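PDB 2J2M: catalase from Exiguobacterium oxidotolerans, which probably breaks hydrogen peroxide down to water and oxygen, using a haem buried in each of the four subunits of its tetramer. Local coordinates for residues Arg58-His63 with His241-Thr246; Trp124-Asn129 with Leu215-Lys220; Ser189-Arg194 with Asn252-Glu257. One frame throughout, in Å; residues are numbered along the deposited sequence.

Contact 1 of 3, residues Arg58-His63 with His241-Thr246; sequences RGFGAH and HASNDT
Phe-60, on the first long strand of the catalase beta-barrel (59-68), lays its ring against Ser-243 and Thr-246 in the opening turns of helix 241-251. Thr-246 sits over one ring face, displaced toward the rim: its CB makes a CH-pi contact 4.0 Å from the Phe-60 centroid. Its methyl carries the closest touch, Thr-246 CG2 to Phe-60 CE2 at 3.3 Å. With CG anti to the backbone nitrogen (chi1 170°), the Phe-60 ring reaches off the strand into the helix. The Thr-246 hydroxyl is turned away from the ring and back along the helix, where OG1 bonds to Ala-242 O at 2.8 Å, tilted 35° from the carbonyl plane. The backbone N of Thr-246 reaches that same oxygen from the opposite face. The hydroxyl bond holds the threonine rotation, with CB and CG2 left facing the aromatic ring.

Strand and helix run almost in the same direction, 16° apart, with their axes 8.4 Å from each other, so the helix lies alongside a barrel strand that is itself paired with strands 87-95 and 292-302. Phe-60 also touches Phe-247 of the helix and Asn-302 of the neighbouring strand.

Toward the start of both segments the contact turns polar. Ser-243 OG lies 3.5 Å from Phe-60 CB, and a water bridges the strand carbonyl and the helix hydroxyl: it donates to Gly-59 O at 2.9 Å and to Ser-243 OG at 2.9 Å, and accepts a weak bond from Arg-58 NH1. Ser-243 OG is further bonded to Glu-105, while Gly-59 O has Tyr-306 OH as another partner. Beyond the water, Arg-58 packs on Asn-156 of a second subunit.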
loop_
_atom_site.group_PDB
_atom_site.type_symbol
_atom_site.label_atom_id
_atom_site.label_comp_id
_atom_site.label_asym_id
_atom_site.label_seq_id
_atom_site.Cartn_x
_atom_site.Cartn_y
_atom_site.Cartn_z
ATOM N N ARG A 58 -1.023 21.630 1.564
ATOM C CA ARG A 58 -0.003 22.683 1.776
ATOM C C ARG A 58 -0.058 23.197 3.219
ATOM O O ARG A 58 -1.084 23.688 3.675
ATOM C CB ARG A 58 -0.175 23.818 0.757
ATOM C CG ARG A 58 0.590 25.089 1.085
ATOM C CD ARG A 58 2.126 24.872 1.089
ATOM N NE ARG A 58 2.804 25.553 -0.011
ATOM C CZ ARG A 58 4.125 25.686 -0.117
ATOM N NH1 ARG A 58 4.925 25.150 0.793
ATOM N NH2 ARG A 58 4.644 26.345 -1.146
ATOM N N GLY A 59 1.042 23.062 3.943
ATOM C CA GLY A 59 1.065 23.438 5.351
ATOM C C GLY A 59 2.421 23.584 6.041
ATOM O O GLY A 59 3.481 23.286 5.457
ATOM N N PHE A 60 2.355 24.017 7.310
ATOM C CA PHE A 60 3.513 24.344 8.123
ATOM C C PHE A 60 3.265 23.951 9.570
ATOM O O PHE A 60 2.257 24.351 10.163
ATOM C CB PHE A 60 3.842 25.857 8.063
ATOM C CG PHE A 60 4.890 26.290 9.088
ATOM C CD1 PHE A 60 6.252 26.205 8.790
ATOM C CD2 PHE A 60 4.500 26.733 10.373
ATOM C CE1 PHE A 60 7.225 26.580 9.725
ATOM C CE2 PHE A 60 5.456 27.096 11.336
ATOM C CZ PHE A 60 6.834 27.015 11.015
ATOM N N GLY A 61 4.203 23.206 10.144
ATOM C CA GLY A 61 4.077 22.724 11.511
ATOM C C GLY A 61 5.200 23.131 12.437
ATOM O O GLY A 61 6.372 23.236 12.020
ATOM N N ALA A 62 4.832 23.366 13.701
ATOM C CA ALA A 62 5.821 23.676 14.750
ATOM C C ALA A 62 5.425 23.155 16.109
ATOM O O ALA A 62 4.241 22.895 16.366
ATOM C CB ALA A 62 6.104 25.168 14.820
ATOM N N HIS A 63 6.430 22.977 16.960
ATOM C CA HIS A 63 6.257 22.557 18.344
ATOM C C HIS A 63 6.130 23.748 19.272
ATOM O O HIS A 63 6.689 24.819 19.012
ATOM C CB HIS A 63 7.472 21.781 18.823
ATOM C CG HIS A 63 7.665 20.479 18.133
ATOM N ND1 HIS A 63 7.042 19.327 18.547
ATOM C CD2 HIS A 63 8.407 20.147 17.056
ATOM C CE1 HIS A 63 7.399 18.330 17.759
ATOM N NE2 HIS A 63 8.226 18.803 16.843
ATOM N N HIS A 241 5.514 31.973 1.259
ATOM C CA HIS A 241 5.718 33.133 2.154
ATOM C C HIS A 241 5.301 32.892 3.600
ATOM O O HIS A 241 6.022 33.287 4.521
ATOM C CB HIS A 241 5.093 34.433 1.615
ATOM C CG HIS A 241 3.652 34.610 1.981
ATOM N ND1 HIS A 241 2.622 34.040 1.260
ATOM C CD2 HIS A 241 3.068 35.291 2.998
ATOM C CE1 HIS A 241 1.467 34.348 1.827
ATOM N NE2 HIS A 241 1.709 35.108 2.883
ATOM N N ALA A 242 4.161 32.230 3.803
ATOM C CA ALA A 242 3.625 32.069 5.152
ATOM C C ALA A 242 4.509 31.129 5.950
ATOM O O ALA A 242 4.844 31.421 7.096
ATOM C CB ALA A 242 2.185 31.601 5.120
ATOM N N SER A 243 4.909 30.026 5.316
ATOM C CA SER A 243 5.845 29.045 5.904
ATOM C C SER A 243 7.178 29.708 6.258
ATOM O O SER A 243 7.639 29.606 7.393
ATOM C CB SER A 243 6.097 27.872 4.932
ATOM O OG SER A 243 4.983 26.998 4.922
ATOM N N ASN A 244 7.784 30.354 5.263
ATOM C CA ASN A 244 8.983 31.157 5.430
ATOM C C ASN A 244 8.926 32.113 6.634
ATOM O O ASN A 244 9.808 32.067 7.495
ATOM C CB ASN A 244 9.216 31.970 4.154
ATOM C CG ASN A 244 10.666 32.384 3.977
ATOM O OD1 ASN A 244 11.544 31.998 4.765
ATOM N ND2 ASN A 244 10.934 33.155 2.909
ATOM N N ASP A 245 7.882 32.950 6.683
ATOM C CA ASP A 245 7.705 33.962 7.727
ATOM C C ASP A 245 7.528 33.337 9.117
ATOM O O ASP A 245 8.113 33.813 10.086
ATOM C CB ASP A 245 6.516 34.899 7.393
ATOM C CG ASP A 245 6.111 35.791 8.573
ATOM O OD1 ASP A 245 6.800 36.782 8.848
ATOM O OD2 ASP A 245 5.097 35.504 9.239
ATOM N N THR A 246 6.727 32.268 9.203
ATOM C CA THR A 246 6.493 31.580 10.486
ATOM C C THR A 246 7.728 30.805 10.946
ATOM O O THR A 246 8.027 30.751 12.161
ATOM C CB THR A 246 5.255 30.619 10.462
ATOM O OG1 THR A 246 4.161 31.242 9.788
ATOM C CG2 THR A 246 4.808 30.289 11.870
HETATM O O HOH W 1 5.653 24.378 3.946
#

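Contact 2 of 3, residues Trp124-Asn129 with Leu215-Lys220; sequences WDFVGN and LRWVPK. With HEM (protoporphyrin IX containing Fe), chain E.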
loop_
_atom_site.group_PDB
_atom_site.type_symbol
_atom_site.label_atom_id
_atom_site.label_comp_id
_atom_site.label_asym_id
_atom_site.label_seq_id
_atom_site.Cartn_x
_atom_site.Cartn_y
_atom_site.Cartn_z
ATOM N N TRP A 124 -5.518 15.126 22.635
ATOM C CA TRP A 124 -6.652 15.871 22.151
ATOM C C TRP A 124 -6.256 16.647 20.918
ATOM O O TRP A 124 -5.305 17.461 20.950
ATOM C CB TRP A 124 -7.129 16.872 23.202
ATOM C CG TRP A 124 -8.147 17.876 22.662
ATOM C CD1 TRP A 124 -9.204 17.618 21.837
ATOM C CD2 TRP A 124 -8.205 19.269 22.952
ATOM N NE1 TRP A 124 -9.898 18.769 21.565
ATOM C CE2 TRP A 124 -9.314 19.799 22.245
ATOM C CE3 TRP A 124 -7.433 20.128 23.746
ATOM C CZ2 TRP A 124 -9.656 21.143 22.293
ATOM C CZ3 TRP A 124 -7.783 21.475 23.790
ATOM C CH2 TRP A 124 -8.883 21.964 23.069
ATOM N N ASP A 125 -6.983 16.457 19.827
ATOM C CA ASP A 125 -6.696 17.272 18.656
ATOM C C ASP A 125 -7.705 18.393 18.533
ATOM O O ASP A 125 -8.905 18.118 18.496
ATOM C CB ASP A 125 -6.709 16.426 17.380
ATOM C CG ASP A 125 -5.594 15.400 17.339
ATOM O OD1 ASP A 125 -5.814 14.352 16.702
ATOM O OD2 ASP A 125 -4.503 15.634 17.919
ATOM N N PHE A 126 -7.221 19.636 18.524
ATOM C CA PHE A 126 -7.988 20.760 17.993
ATOM C C PHE A 126 -7.747 20.856 16.478
ATOM O O PHE A 126 -6.608 20.954 16.034
ATOM C CB PHE A 126 -7.648 22.104 18.688
ATOM C CG PHE A 126 -8.353 23.307 18.070
ATOM C CD1 PHE A 126 -7.816 23.959 16.945
ATOM C CD2 PHE A 126 -9.567 23.766 18.584
ATOM C CE1 PHE A 126 -8.472 25.078 16.359
ATOM C CE2 PHE A 126 -10.237 24.881 18.018
ATOM C CZ PHE A 126 -9.696 25.535 16.897
ATOM N N VAL A 127 -8.813 20.794 15.686
ATOM C CA VAL A 127 -8.668 20.843 14.221
ATOM C C VAL A 127 -9.716 21.823 13.698
ATOM O O VAL A 127 -10.877 21.471 13.504
ATOM C CB VAL A 127 -8.795 19.415 13.582
ATOM C CG1 VAL A 127 -8.568 19.449 12.059
ATOM C CG2 VAL A 127 -7.818 18.445 14.254
ATOM N N GLY A 128 -9.314 23.082 13.561
ATOM C CA GLY A 128 -10.208 24.134 13.112
ATOM C C GLY A 128 -9.667 24.888 11.898
ATOM O O GLY A 128 -8.665 24.490 11.316
ATOM N N ASN A 129 -10.363 25.971 11.531
ATOM C CA ASN A 129 -9.963 26.909 10.483
ATOM C C ASN A 129 -9.928 28.324 11.088
ATOM O O ASN A 129 -10.457 28.539 12.186
ATOM C CB ASN A 129 -10.969 26.875 9.326
ATOM C CG ASN A 129 -10.711 25.736 8.334
ATOM O OD1 ASN A 129 -9.599 25.228 8.230
ATOM N ND2 ASN A 129 -11.741 25.373 7.564
ATOM N N LEU A 215 -14.630 26.951 20.482
ATOM C CA LEU A 215 -13.252 27.269 20.825
ATOM C C LEU A 215 -12.724 28.337 19.902
ATOM O O LEU A 215 -13.041 28.342 18.719
ATOM C CB LEU A 215 -12.385 26.024 20.756
ATOM C CG LEU A 215 -11.913 25.286 22.017
ATOM C CD1 LEU A 215 -12.376 25.857 23.371
ATOM C CD2 LEU A 215 -12.189 23.772 21.913
ATOM N N ARG A 216 -11.871 29.194 20.448
ATOM C CA ARG A 216 -11.493 30.457 19.835
ATOM C C ARG A 216 -9.998 30.758 20.074
ATOM O O ARG A 216 -9.567 30.862 21.225
ATOM C CB ARG A 216 -12.350 31.570 20.475
ATOM C CG ARG A 216 -13.344 32.279 19.551
ATOM C CD ARG A 216 -14.610 31.513 19.161
ATOM N NE ARG A 216 -14.853 31.962 17.800
ATOM C CZ ARG A 216 -15.985 32.384 17.254
ATOM N NH1 ARG A 216 -17.145 32.340 17.879
ATOM N NH2 ARG A 216 -15.938 32.788 16.006
ATOM N N TRP A 217 -9.209 30.862 19.005
ATOM C CA TRP A 217 -7.814 31.330 19.123
ATOM C C TRP A 217 -7.644 32.767 18.626
ATOM O O TRP A 217 -8.133 33.113 17.548
ATOM C CB TRP A 217 -6.845 30.439 18.347
ATOM C CG TRP A 217 -6.774 29.000 18.767
ATOM C CD1 TRP A 217 -7.466 27.949 18.214
ATOM C CD2 TRP A 217 -5.936 28.434 19.788
ATOM N NE1 TRP A 217 -7.110 26.784 18.826
ATOM C CE2 TRP A 217 -6.169 27.043 19.790
ATOM C CE3 TRP A 217 -5.001 28.963 20.684
ATOM C CZ2 TRP A 217 -5.515 26.168 20.675
ATOM C CZ3 TRP A 217 -4.341 28.086 21.576
ATOM C CH2 TRP A 217 -4.601 26.709 21.553
ATOM N N VAL A 218 -6.947 33.589 19.416
ATOM C CA VAL A 218 -6.780 35.022 19.143
ATOM C C VAL A 218 -5.282 35.298 19.111
ATOM O O VAL A 218 -4.616 35.080 20.109
ATOM C CB VAL A 218 -7.497 35.929 20.235
ATOM C CG1 VAL A 218 -7.314 37.453 19.933
ATOM C CG2 VAL A 218 -9.031 35.586 20.391
ATOM N N PRO A 219 -4.732 35.761 17.960
ATOM C CA PRO A 219 -3.280 35.870 17.858
ATOM C C PRO A 219 -2.729 37.101 18.545
ATOM O O PRO A 219 -3.292 38.188 18.398
ATOM C CB PRO A 219 -3.043 35.971 16.355
ATOM C CG PRO A 219 -4.265 36.641 15.823
ATOM C CD PRO A 219 -5.405 36.185 16.710
ATOM N N LYS A 220 -1.621 36.951 19.260
ATOM C CA LYS A 220 -0.990 38.116 19.888
ATOM C C LYS A 220 -0.459 39.129 18.840
ATOM O O LYS A 220 -0.436 40.331 19.105
ATOM C CB LYS A 220 0.078 37.685 20.917
ATOM C CG LYS A 220 1.412 38.455 20.850
ATOM C CD LYS A 220 1.895 38.910 22.243
ATOM C CE LYS A 220 3.425 38.914 22.337
ATOM N NZ LYS A 220 4.053 39.933 21.423
HETATM C CHA HEM E . -7.946 18.049 6.672
HETATM C CHB HEM E . -10.352 21.728 8.793
HETATM C CHC HEM E . -14.509 19.803 7.281
HETATM C CHD HEM E . -12.203 15.840 5.787
HETATM C C1A HEM E . -8.225 19.191 7.417
HETATM C C2A HEM E . -7.270 20.038 8.129
HETATM C C3A HEM E . -7.943 21.057 8.714
HETATM C C4A HEM E . -9.336 20.895 8.391
HETATM C CMA HEM E . -7.382 22.211 9.580
HETATM C CAA HEM E . -5.741 19.781 8.162
HETATM C CBA HEM E . -5.292 18.947 9.365
HETATM C CGA HEM E . -3.785 18.844 9.281
HETATM O O1A HEM E . -3.252 17.729 9.035
HETATM O O2A HEM E . -3.112 19.899 9.435
HETATM C C1B HEM E . -11.693 21.504 8.631
HETATM C C2B HEM E . -12.779 22.227 9.273
HETATM C C3B HEM E . -13.914 21.681 8.836
HETATM C C4B HEM E . -13.590 20.611 7.924
HETATM C CMB HEM E . -12.649 23.379 10.310
HETATM C CAB HEM E . -15.349 22.048 9.249
HETATM C CBB HEM E . -15.734 23.312 9.391
HETATM C C1C HEM E . -14.293 18.528 6.829
HETATM C C2C HEM E . -15.296 17.528 6.519
HETATM C C3C HEM E . -14.627 16.429 6.116
HETATM C C4C HEM E . -13.202 16.709 6.150
HETATM C CMC HEM E . -16.840 17.680 6.667
HETATM C CAC HEM E . -15.217 15.079 5.644
HETATM C CBC HEM E . -15.699 14.182 6.512
HETATM C C1D HEM E . -10.842 16.044 5.841
HETATM C C2D HEM E . -9.842 15.079 5.427
HETATM C C3D HEM E . -8.508 15.765 5.716
HETATM C C4D HEM E . -8.837 17.075 6.269
HETATM C CMD HEM E . -10.090 13.638 4.868
HETATM C CAD HEM E . -7.097 15.193 5.486
HETATM C CBD HEM E . -6.548 14.775 6.853
HETATM C CGD HEM E . -5.308 13.909 6.737
HETATM O O1D HEM E . -4.928 13.424 5.621
HETATM O O2D HEM E . -4.694 13.682 7.801
HETATM N NA HEM E . -9.473 19.755 7.615
HETATM N NB HEM E . -12.222 20.530 7.811
HETATM N NC HEM E . -13.038 17.991 6.598
HETATM N ND HEM E . -10.215 17.180 6.329
HETATM FE FE HEM E . -11.236 18.707 7.345
#
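Phe-126 and Trp-217 form a T-shaped aromatic pair between strands 122-129 and 210-219 of the barrel. The pyrrole edge of the indole is directed at the phenyl face: Trp-217 NE1 stands 3.2 Å above the Phe-126 ring plane, over its centre. The phenyl and five-membered rings are 4.4 Å apart between centroids, with planes at 83°. Phe-126 CG is anti to the backbone nitrogen (chi1 175°), which carries the ring across to the other strand, and Gly-128, lacking a side chain, leaves room beside it.

Purely apolar contacts come from Leu-215. Its CB meets the edge of the phenyl ring at Phe-126 CE2, 3.7 Å away, while its CD2 meets the rim of the Trp-124 indole at CZ2, also 3.7 Å. Replacing Phe-126 by an alanine is likely to open a gap between the two strands beside Leu-215 and to leave the indole edge without the face it points at.

The reverse side of strand 122-129 touches the haem. Val-127 CG1 lies 3.8 Å from haem C3A, and Gly-128 O comes within 3.1 Å of the methyl CMA; Asn-129 belongs to the same pocket. Val-127 O also accepts a hydrogen bond from Arg-335.

The two strands are not paired with each other but cross at -69°, axes 9.2 Å apart. Strand 112-119 pairs with 122-129 and adds Phe-117, stacked on Trp-124, and Phe-113, stacked on Trp-217, whereas strand 257-265 pairs with 210-219 and packs Trp-258 and Leu-260 against Trp-217.

Contact 3 of 3, residues Ser189-Arg194 with Asn252-Glu257; sequences SYRKMR and NGDFPE
Arg-191 meets Asp-254 and Pro-256 where two loops of the catalase domain come together: one leads into strand 195-196, the other leaves helix 241-251 through a Schellman motif at Gly-253, whose positive phi suits glycine, and runs on to strand 257-265. The packed part is buried and small. Arg-191 CB rests on the pyrrolidine ring, 4.0 Å from Pro-256 CB, and both residues lean on helix 241-251, the arginine on Ala-249 and the proline on Ile-250. CG of Arg-191 is squeezed between its own backbone nitrogen and carbonyl carbon (chi1 67°), and the chain bends at chi3 (-96°), which sends the guanidinium past the proline toward Asp-254.

The outer part is looser and reaches solvent at Asp-254. There a salt bridge joins Arg-191 NH2 to Asp-254 OD2 at 2.7 Å. The side chains cross at about a right angle and the guanidinium and carboxylate planes are 75° apart, so one oxygen approaches the guanidinium edge near its plane instead of both lying side by side with two nitrogens. The other terminal nitrogen, NH1, pairs with Asp-245 of the helix, and Glu-221 is a long, weak ionic partner of NH2. These acids are likely to stabilise the positive charge.

Two waters complete the contact. One molecule, 2.9 Å from Arg-191 O and 2.8 Å from Glu-257 O, donates to both carbonyls and so links the loop backbones. Another lies in the guanidinium plane at its edge, accepting from Arg-191 NE at 2.7 Å and donating to Asp-254 O, likewise at 2.7 Å.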
loop_
_atom_site.group_PDB
_atom_site.type_symbol
_atom_site.label_atom_id
_atom_site.label_comp_id
_atom_site.label_asym_id
_atom_site.label_seq_id
_atom_site.Cartn_x
_atom_site.Cartn_y
_atom_site.Cartn_z
ATOM N N SER A 189 0.038 35.872 7.077
ATOM C CA SER A 189 0.683 34.619 7.406
ATOM C C SER A 189 -0.061 33.826 8.479
ATOM O O SER A 189 -1.039 34.292 9.100
ATOM C CB SER A 189 2.152 34.813 7.791
ATOM O OG SER A 189 2.251 35.667 8.896
ATOM N N TYR A 190 0.442 32.611 8.665
ATOM C CA TYR A 190 -0.023 31.699 9.686
ATOM C C TYR A 190 -0.035 32.297 11.097
ATOM O O TYR A 190 -0.947 32.005 11.879
ATOM C CB TYR A 190 0.813 30.420 9.621
ATOM C CG TYR A 190 0.671 29.679 8.295
ATOM C CD1 TYR A 190 -0.552 29.594 7.651
ATOM C CD2 TYR A 190 1.768 29.050 7.699
ATOM C CE1 TYR A 190 -0.684 28.908 6.435
ATOM C CE2 TYR A 190 1.641 28.360 6.488
ATOM C CZ TYR A 190 0.407 28.290 5.869
ATOM O OH TYR A 190 0.268 27.615 4.690
ATOM N N ARG A 191 0.951 33.144 11.409
ATOM C CA ARG A 191 1.081 33.712 12.746
ATOM C C ARG A 191 0.190 34.945 12.917
ATOM O O ARG A 191 -0.029 35.435 14.044
ATOM C CB ARG A 191 2.549 34.011 13.084
ATOM C CG ARG A 191 3.182 35.105 12.260
ATOM C CD ARG A 191 4.711 34.971 12.201
ATOM N NE ARG A 191 5.319 35.815 13.206
ATOM C CZ ARG A 191 5.843 37.015 12.980
ATOM N NH1 ARG A 191 5.894 37.520 11.755
ATOM N NH2 ARG A 191 6.359 37.692 13.997
ATOM N N LYS A 192 -0.349 35.430 11.799
ATOM C CA LYS A 192 -1.215 36.603 11.832
ATOM C C LYS A 192 -2.663 36.279 11.477
ATOM O O LYS A 192 -3.313 37.015 10.741
ATOM C CB LYS A 192 -0.653 37.691 10.931
ATOM C CG LYS A 192 0.735 38.118 11.355
ATOM C CD LYS A 192 1.192 39.379 10.649
ATOM C CE LYS A 192 2.650 39.662 11.023
ATOM N NZ LYS A 192 3.169 40.790 10.213
ATOM N N MET A 193 -3.154 35.179 12.027
ATOM C CA MET A 193 -4.519 34.728 11.805
ATOM C C MET A 193 -5.095 34.124 13.074
ATOM O O MET A 193 -4.365 33.699 13.983
ATOM C CB MET A 193 -4.564 33.678 10.690
ATOM C CG MET A 193 -4.170 32.275 11.136
ATOM S SD MET A 193 -4.010 31.192 9.715
ATOM C CE MET A 193 -3.604 29.617 10.532
ATOM N N ARG A 194 -6.417 34.068 13.116
ATOM C CA ARG A 194 -7.130 33.504 14.251
ATOM C C ARG A 194 -7.425 32.025 14.008
ATOM O O ARG A 194 -7.085 31.474 12.935
ATOM C CB ARG A 194 -8.427 34.307 14.507
ATOM C CG ARG A 194 -9.253 34.610 13.242
ATOM C CD ARG A 194 -10.735 34.698 13.546
ATOM N NE ARG A 194 -11.483 35.253 12.409
ATOM C CZ ARG A 194 -12.790 35.529 12.416
ATOM N NH1 ARG A 194 -13.356 36.055 11.326
ATOM N NH2 ARG A 194 -13.528 35.290 13.511
ATOM N N ASN A 252 14.097 33.146 14.994
ATOM C CA ASN A 252 14.577 34.432 15.522
ATOM C C ASN A 252 14.154 34.710 16.980
ATOM O O ASN A 252 14.561 35.718 17.570
ATOM C CB ASN A 252 14.071 35.586 14.644
ATOM C CG ASN A 252 14.696 35.604 13.253
ATOM O OD1 ASN A 252 15.750 34.997 13.003
ATOM N ND2 ASN A 252 14.050 36.318 12.342
ATOM N N GLY A 253 13.316 33.836 17.542
ATOM C CA GLY A 253 12.845 33.990 18.917
ATOM C C GLY A 253 11.712 34.990 19.063
ATOM O O GLY A 253 11.469 35.492 20.149
ATOM N N ASP A 254 11.025 35.302 17.973
ATOM C CA ASP A 254 9.773 36.063 18.038
ATOM C C ASP A 254 8.657 35.017 17.987
ATOM O O ASP A 254 7.991 34.860 16.973
ATOM C CB ASP A 254 9.690 37.058 16.867
ATOM C CG ASP A 254 8.531 38.075 17.011
ATOM O OD1 ASP A 254 8.126 38.407 18.151
ATOM O OD2 ASP A 254 8.016 38.566 15.979
ATOM N N PHE A 255 8.494 34.269 19.083
ATOM C CA PHE A 255 7.578 33.129 19.147
ATOM C C PHE A 255 6.097 33.466 18.904
ATOM O O PHE A 255 5.507 34.260 19.635
ATOM C CB PHE A 255 7.719 32.438 20.496
ATOM C CG PHE A 255 9.099 31.878 20.767
ATOM C CD1 PHE A 255 9.599 31.853 22.073
ATOM C CD2 PHE A 255 9.898 31.375 19.718
ATOM C CE1 PHE A 255 10.865 31.340 22.344
ATOM C CE2 PHE A 255 11.178 30.852 19.969
ATOM C CZ PHE A 255 11.663 30.831 21.292
ATOM N N PRO A 256 5.479 32.855 17.875
ATOM C CA PRO A 256 4.044 33.054 17.660
ATOM C C PRO A 256 3.235 32.561 18.877
ATOM O O PRO A 256 3.493 31.461 19.381
ATOM C CB PRO A 256 3.754 32.172 16.434
ATOM C CG PRO A 256 5.050 32.009 15.771
ATOM C CD PRO A 256 6.054 31.952 16.858
ATOM N N GLU A 257 2.275 33.369 19.334
ATOM C CA GLU A 257 1.463 33.041 20.479
ATOM C C GLU A 257 0.018 33.301 20.157
ATOM O O GLU A 257 -0.279 34.223 19.420
ATOM C CB GLU A 257 1.864 33.891 21.690
ATOM C CG GLU A 257 3.304 33.682 22.163
ATOM C CD GLU A 257 3.530 34.086 23.625
ATOM O OE1 GLU A 257 2.893 35.038 24.124
ATOM O OE2 GLU A 257 4.359 33.433 24.283
HETATM O O HOH W 2 5.668 35.802 15.893
HETATM O O HOH W 3 0.233 35.520 16.944
#

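How the contacts relate
From the N terminus, strand 59-68 opens the long loop that contact 1 closes at helix 241-251. Contact 2 is nested wholly inside it, bringing 124-129 to 215-220. Contact 3 crosses both: 189-194 falls within each of their loops, whereas 252-257 lies beyond them. Contacts 1 and 3 meet at helix 241-251, where Asp-245 probably bonds to Ser-189 and Tyr-190 packs on Ala-242 and Thr-246. Contacts 2 and 3 meet where Lys-220 N probably bonds to Glu-257 O, at the end of one barrel strand and the start of its neighbour. Contacts 1 and 2 do not touch, their centres about 16 Å apart, but both reach the same sheet.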